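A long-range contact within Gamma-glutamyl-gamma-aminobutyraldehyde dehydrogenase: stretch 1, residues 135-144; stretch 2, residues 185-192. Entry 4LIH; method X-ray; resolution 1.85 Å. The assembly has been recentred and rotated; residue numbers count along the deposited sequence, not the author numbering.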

ATOM      1  N   CYS A 135     -18.518 -12.927   2.623  1.00  7.80           N
ATOM      2  CA  CYS A 135     -17.933 -12.309   1.447  1.00  7.72           C
ATOM      3  C   CYS A 135     -18.555 -10.935   1.148  1.00  7.71           C
ATOM      4  O   CYS A 135     -17.841  -9.941   0.946  1.00  7.57           O
ATOM      5  CB  CYS A 135     -17.998 -13.247   0.257  1.00  7.68           C
ATOM      6  SG  CYS A 135     -17.317 -12.563  -1.260  1.00  7.67           S
ATOM      7  N   VAL A 136     -19.872 -10.853   1.179  1.00  7.77           N
ATOM      8  CA  VAL A 136     -20.550  -9.596   0.965  1.00  7.86           C
ATOM      9  C   VAL A 136     -20.145  -8.564   2.052  1.00  7.86           C
ATOM     10  O   VAL A 136     -19.851  -7.404   1.756  1.00  7.84           O
ATOM     11  CB  VAL A 136     -22.057  -9.801   0.936  1.00  7.98           C
ATOM     12  CG1 VAL A 136     -22.772  -8.448   0.929  1.00  8.12           C
ATOM     13  CG2 VAL A 136     -22.427 -10.626  -0.299  1.00  7.95           C
ATOM     14  N   GLU A 137     -20.142  -8.980   3.303  1.00  7.97           N
ATOM     15  CA  GLU A 137     -19.793  -8.086   4.386  1.00  8.13           C
ATOM     16  C   GLU A 137     -18.389  -7.526   4.292  1.00  8.04           C
ATOM     17  O   GLU A 137     -18.136  -6.333   4.612  1.00  8.05           O
ATOM     18  CB  GLU A 137     -19.946  -8.799   5.752  1.00  8.37           C
ATOM     19  CG  GLU A 137     -21.390  -9.126   6.153  1.00  8.64           C
ATOM     20  CD  GLU A 137     -21.527 -10.266   7.156  1.00  8.88           C
ATOM     21  OE1 GLU A 137     -20.578 -11.000   7.507  1.00  9.04           O
ATOM     22  OE2 GLU A 137     -22.650 -10.470   7.599  1.00  9.21           O
ATOM     23  N   TRP A 138     -17.449  -8.389   3.905  1.00  7.95           N
ATOM     24  CA  TRP A 138     -16.021  -8.009   3.882  1.00  7.91           C
ATOM     25  C   TRP A 138     -15.807  -6.988   2.771  1.00  7.84           C
ATOM     26  O   TRP A 138     -15.203  -5.946   2.981  1.00  7.80           O
ATOM     27  CB  TRP A 138     -15.168  -9.247   3.668  1.00  7.92           C
ATOM     28  CG  TRP A 138     -13.705  -9.108   3.935  1.00  7.92           C
ATOM     29  CD1 TRP A 138     -13.060  -9.371   5.104  1.00  8.01           C
ATOM     30  CD2 TRP A 138     -12.704  -8.717   3.004  1.00  7.92           C
ATOM     31  NE1 TRP A 138     -11.701  -9.132   4.975  1.00  8.02           N
ATOM     32  CE2 TRP A 138     -11.447  -8.768   3.683  1.00  7.95           C
ATOM     33  CE3 TRP A 138     -12.738  -8.299   1.677  1.00  7.87           C
ATOM     34  CZ2 TRP A 138     -10.238  -8.408   3.072  1.00  7.85           C
ATOM     35  CZ3 TRP A 138     -11.509  -7.979   1.040  1.00  7.80           C
ATOM     36  CH2 TRP A 138     -10.275  -8.043   1.767  1.00  7.81           C
ATOM     37  N   PHE A 139     -16.382  -7.229   1.597  1.00  7.78           N
ATOM     38  CA  PHE A 139     -16.204  -6.231   0.545  1.00  7.78           C
ATOM     39  C   PHE A 139     -16.931  -4.922   0.873  1.00  7.90           C
ATOM     40  O   PHE A 139     -16.429  -3.856   0.552  1.00  7.89           O
ATOM     41  CB  PHE A 139     -16.524  -6.781  -0.848  1.00  7.72           C
ATOM     42  CG  PHE A 139     -15.436  -7.697  -1.380  1.00  7.64           C
ATOM     43  CD1 PHE A 139     -14.208  -7.160  -1.834  1.00  7.63           C
ATOM     44  CD2 PHE A 139     -15.572  -9.074  -1.282  1.00  7.59           C
ATOM     45  CE1 PHE A 139     -13.186  -7.993  -2.315  1.00  7.51           C
ATOM     46  CE2 PHE A 139     -14.553  -9.896  -1.725  1.00  7.58           C
ATOM     47  CZ  PHE A 139     -13.377  -9.364  -2.234  1.00  7.53           C
ATOM     48  N   ALA A 140     -18.073  -5.019   1.561  1.00  8.10           N
ATOM     49  CA  ALA A 140     -18.802  -3.856   2.014  1.00  8.31           C
ATOM     50  C   ALA A 140     -17.911  -3.067   2.950  1.00  8.43           C
ATOM     51  O   ALA A 140     -17.755  -1.837   2.828  1.00  8.59           O
ATOM     52  CB  ALA A 140     -20.066  -4.268   2.754  1.00  8.40           C
ATOM     53  N   GLU A 141     -17.309  -3.781   3.888  1.00  8.45           N
ATOM     54  CA  GLU A 141     -16.475  -3.140   4.916  1.00  8.60           C
ATOM     55  C   GLU A 141     -15.166  -2.591   4.331  1.00  8.63           C
ATOM     56  O   GLU A 141     -14.525  -1.759   4.936  1.00  8.72           O
ATOM     57  CB  GLU A 141     -16.136  -4.162   5.999  1.00  8.62           C
ATOM     58  CG  GLU A 141     -17.271  -4.508   6.943  1.00  8.75           C
ATOM     59  CD  GLU A 141     -16.914  -5.641   7.910  1.00  8.83           C
ATOM     60  OE1 GLU A 141     -15.921  -6.343   7.683  1.00  8.80           O
ATOM     61  OE2 GLU A 141     -17.597  -5.831   8.936  1.00  9.00           O
ATOM     62  N   ALA A 142     -14.747  -3.095   3.179  1.00  8.77           N
ATOM     63  CA  ALA A 142     -13.524  -2.588   2.527  1.00  8.90           C
ATOM     64  C   ALA A 142     -13.727  -1.305   1.711  1.00  9.07           C
ATOM     65  O   ALA A 142     -12.749  -0.592   1.467  1.00  8.97           O
ATOM     66  CB  ALA A 142     -12.949  -3.670   1.653  1.00  8.80           C
ATOM     67  N   ILE A 143     -14.965  -1.020   1.303  1.00  9.37           N
ATOM     68  CA  ILE A 143     -15.293   0.071   0.372  1.00  9.76           C
ATOM     69  C   ILE A 143     -14.747   1.406   0.803  1.00  9.72           C
ATOM     70  O   ILE A 143     -14.373   2.258  -0.057  1.00  9.66           O
ATOM     71  CB  ILE A 143     -16.844   0.316   0.216  1.00 10.22           C
ATOM     72  CG1 ILE A 143     -17.531  -0.784  -0.577  1.00 10.47           C
ATOM     73  CG2 ILE A 143     -17.125   1.604  -0.568  1.00 10.43           C
ATOM     74  CD1 ILE A 143     -19.054  -0.687  -0.475  1.00 10.63           C
ATOM     75  N   ASP A 144     -14.767   1.643   2.111  1.00  9.67           N
ATOM     76  CA  ASP A 144     -14.390   2.980   2.657  1.00  9.67           C
ATOM     77  C   ASP A 144     -13.074   2.969   3.398  1.00  9.82           C
ATOM     78  O   ASP A 144     -12.825   3.872   4.198  1.00  9.68           O
ATOM     79  CB  ASP A 144     -15.546   3.597   3.476  1.00  9.57           C
ATOM     80  CG  ASP A 144     -15.891   2.832   4.752  1.00  9.54           C
ATOM     81  OD1 ASP A 144     -15.512   1.667   4.890  1.00  9.25           O
ATOM     82  OD2 ASP A 144     -16.555   3.427   5.656  1.00  9.57           O
ATOM     83  N   LYS A 185     -18.290 -13.584  -6.826  1.00  9.43           N
ATOM     84  CA  LYS A 185     -18.447 -12.628  -7.930  1.00  9.74           C
ATOM     85  C   LYS A 185     -19.204 -11.369  -7.520  1.00  9.46           C
ATOM     86  O   LYS A 185     -18.690 -10.265  -7.665  1.00  9.38           O
ATOM     87  CB  LYS A 185     -19.139 -13.236  -9.152  1.00 10.09           C
ATOM     88  CG  LYS A 185     -18.603 -14.571  -9.668  1.00 10.53           C
ATOM     89  CD  LYS A 185     -17.115 -14.642  -9.848  1.00 10.98           C
ATOM     90  CE  LYS A 185     -16.765 -15.999 -10.421  1.00 11.55           C
ATOM     91  NZ  LYS A 185     -15.303 -16.247 -10.406  1.00 11.67           N
ATOM     92  N   PHE A 186     -20.427 -11.494  -7.015  1.00  9.54           N
ATOM     93  CA  PHE A 186     -21.252 -10.289  -6.836  1.00  9.52           C
ATOM     94  C   PHE A 186     -20.862  -9.416  -5.631  1.00  9.32           C
ATOM     95  O   PHE A 186     -21.190  -8.234  -5.596  1.00  9.45           O
ATOM     96  CB  PHE A 186     -22.765 -10.612  -6.863  1.00  9.64           C
ATOM     97  CG  PHE A 186     -23.280 -11.460  -5.721  1.00  9.84           C
ATOM     98  CD1 PHE A 186     -23.247 -11.012  -4.401  1.00 10.03           C
ATOM     99  CD2 PHE A 186     -23.929 -12.663  -5.978  1.00  9.88           C
ATOM    100  CE1 PHE A 186     -23.766 -11.788  -3.390  1.00 10.10           C
ATOM    101  CE2 PHE A 186     -24.456 -13.434  -4.964  1.00  9.98           C
ATOM    102  CZ  PHE A 186     -24.393 -12.996  -3.666  1.00 10.01           C
ATOM    103  N   GLY A 187     -20.270 -10.019  -4.626  1.00  8.99           N
ATOM    104  CA  GLY A 187     -19.748  -9.276  -3.452  1.00  8.84           C
ATOM    105  C   GLY A 187     -18.791  -8.179  -3.852  1.00  8.70           C
ATOM    106  O   GLY A 187     -19.077  -6.985  -3.681  1.00  8.79           O
ATOM    107  N   PRO A 188     -17.678  -8.555  -4.482  1.00  8.46           N
ATOM    108  CA  PRO A 188     -16.795  -7.454  -4.937  1.00  8.33           C
ATOM    109  C   PRO A 188     -17.355  -6.601  -6.094  1.00  8.25           C
ATOM    110  O   PRO A 188     -17.140  -5.383  -6.137  1.00  8.10           O
ATOM    111  CB  PRO A 188     -15.550  -8.195  -5.398  1.00  8.31           C
ATOM    112  CG  PRO A 188     -15.960  -9.623  -5.623  1.00  8.30           C
ATOM    113  CD  PRO A 188     -17.035  -9.882  -4.594  1.00  8.37           C
ATOM    114  N   ALA A 189     -18.012  -7.232  -7.076  1.00  8.17           N
ATOM    115  CA  ALA A 189     -18.494  -6.435  -8.219  1.00  8.26           C
ATOM    116  C   ALA A 189     -19.445  -5.324  -7.739  1.00  8.28           C
ATOM    117  O   ALA A 189     -19.354  -4.207  -8.222  1.00  8.29           O
ATOM    118  CB  ALA A 189     -19.168  -7.303  -9.284  1.00  8.27           C
ATOM    119  N   LEU A 190     -20.359  -5.647  -6.821  1.00  8.30           N
ATOM    120  CA  LEU A 190     -21.378  -4.677  -6.384  1.00  8.42           C
ATOM    121  C   LEU A 190     -20.757  -3.649  -5.470  1.00  8.39           C
ATOM    122  O   LEU A 190     -21.135  -2.511  -5.484  1.00  8.57           O
ATOM    123  CB  LEU A 190     -22.536  -5.356  -5.659  1.00  8.45           C
ATOM    124  CG  LEU A 190     -23.462  -6.127  -6.587  1.00  8.49           C
ATOM    125  CD1 LEU A 190     -24.338  -7.037  -5.761  1.00  8.52           C
ATOM    126  CD2 LEU A 190     -24.286  -5.188  -7.497  1.00  8.58           C
ATOM    127  N   ALA A 191     -19.779  -4.066  -4.676  1.00  8.37           N
ATOM    128  CA  ALA A 191     -19.174  -3.127  -3.736  1.00  8.32           C
ATOM    129  C   ALA A 191     -18.532  -2.004  -4.526  1.00  8.25           C
ATOM    130  O   ALA A 191     -18.573  -0.844  -4.115  1.00  8.23           O
ATOM    131  CB  ALA A 191     -18.171  -3.864  -2.886  1.00  8.23           C
ATOM    132  N   ALA A 192     -17.925  -2.362  -5.672  1.00  8.23           N
ATOM    133  CA  ALA A 192     -17.255  -1.392  -6.545  1.00  8.23           C
ATOM    134  C   ALA A 192     -18.254  -0.410  -7.246  1.00  8.32           C
ATOM    135  O   ALA A 192     -17.889   0.661  -7.744  1.00  8.36           O
ATOM    136  CB  ALA A 192     -16.395  -2.150  -7.535  1.00  8.25           C
TER
HETATM  137  O   HOH W   1     -20.610  -6.668  -1.163  1.00 21.30           O

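The most unusual feature of this contact is how closely two helices approach at a Gly-Pro step. The CA atoms of Val-136 and Gly-187 lie only 4.5 Å apart, although the helix axes come no nearer than 8.3 Å. The helices run in nearly the same direction, at 21° to each other. Gly-187 suits the spot because a CB there would point toward the other helix and sit 3.2 Å from Cys-135 SG, a tight fit; it would also clash with Pro-188 CD in its own helix. With hydrogen alone on its CA, the backbone can come close.

Pro-188 has no amide hydrogen, so its N makes no bond to the preceding turn, and the helix is kinked here. Its ring nevertheless makes a compact apolar surface. Pro-188 CB lies 3.8 Å from the centroid of the Phe-139 ring and 7° off the ring normal, a CH-pi contact almost directly over the face. Pro-188 CD also packs over that face, 3.7 Å from Phe-139 CD2. A flat aromatic ring suits this position, since it offers a broad surface to the C-H groups of proline. Nearby, Cys-135 SG makes a looser apolar contact, 4.3 Å from Pro-188 CD.

Val-136 meets a second aromatic ring in a different way. Its CG2 lies 3.6 Å from Phe-186 CE1, at the edge of the ring and near its plane. The CA-to-CB bond of Phe-186 points sideways, but the end of the side chain comes nearer to the first helix, so the long side chain reaches a neighbor that a short one could not.

Further along, Ala-191 points its methyl toward the other stretch. Its CB lies 3.9 Å from Phe-139 CB and 3.9 Å from Ile-143 CG1, so one small side chain meets two larger ones, both of whose CA-to-CB bonds point toward the stretch that holds Ala-191. Through that CG1 contact Ile-143 extends the apolar packing past Phe-139; its CD1 also lies against the backbone, 3.7 Å from Ala-191 O.

No direct hydrogen bond joins the stretches; side-chain packing is supplemented by one bridging water. Water 1 donates to Val-136 O at 3.1 Å and to Gly-187 O at 3.0 Å, using both hydrogens to link two carbonyls that cannot bond to each other. Both oxygens also accept bonds within their own helices: Ala-140 N to Val-136 O is 3.0 Å, and Ala-191 N to Gly-187 O is 3.2 Å. The water thus adds a polar link without replacing those helical bonds.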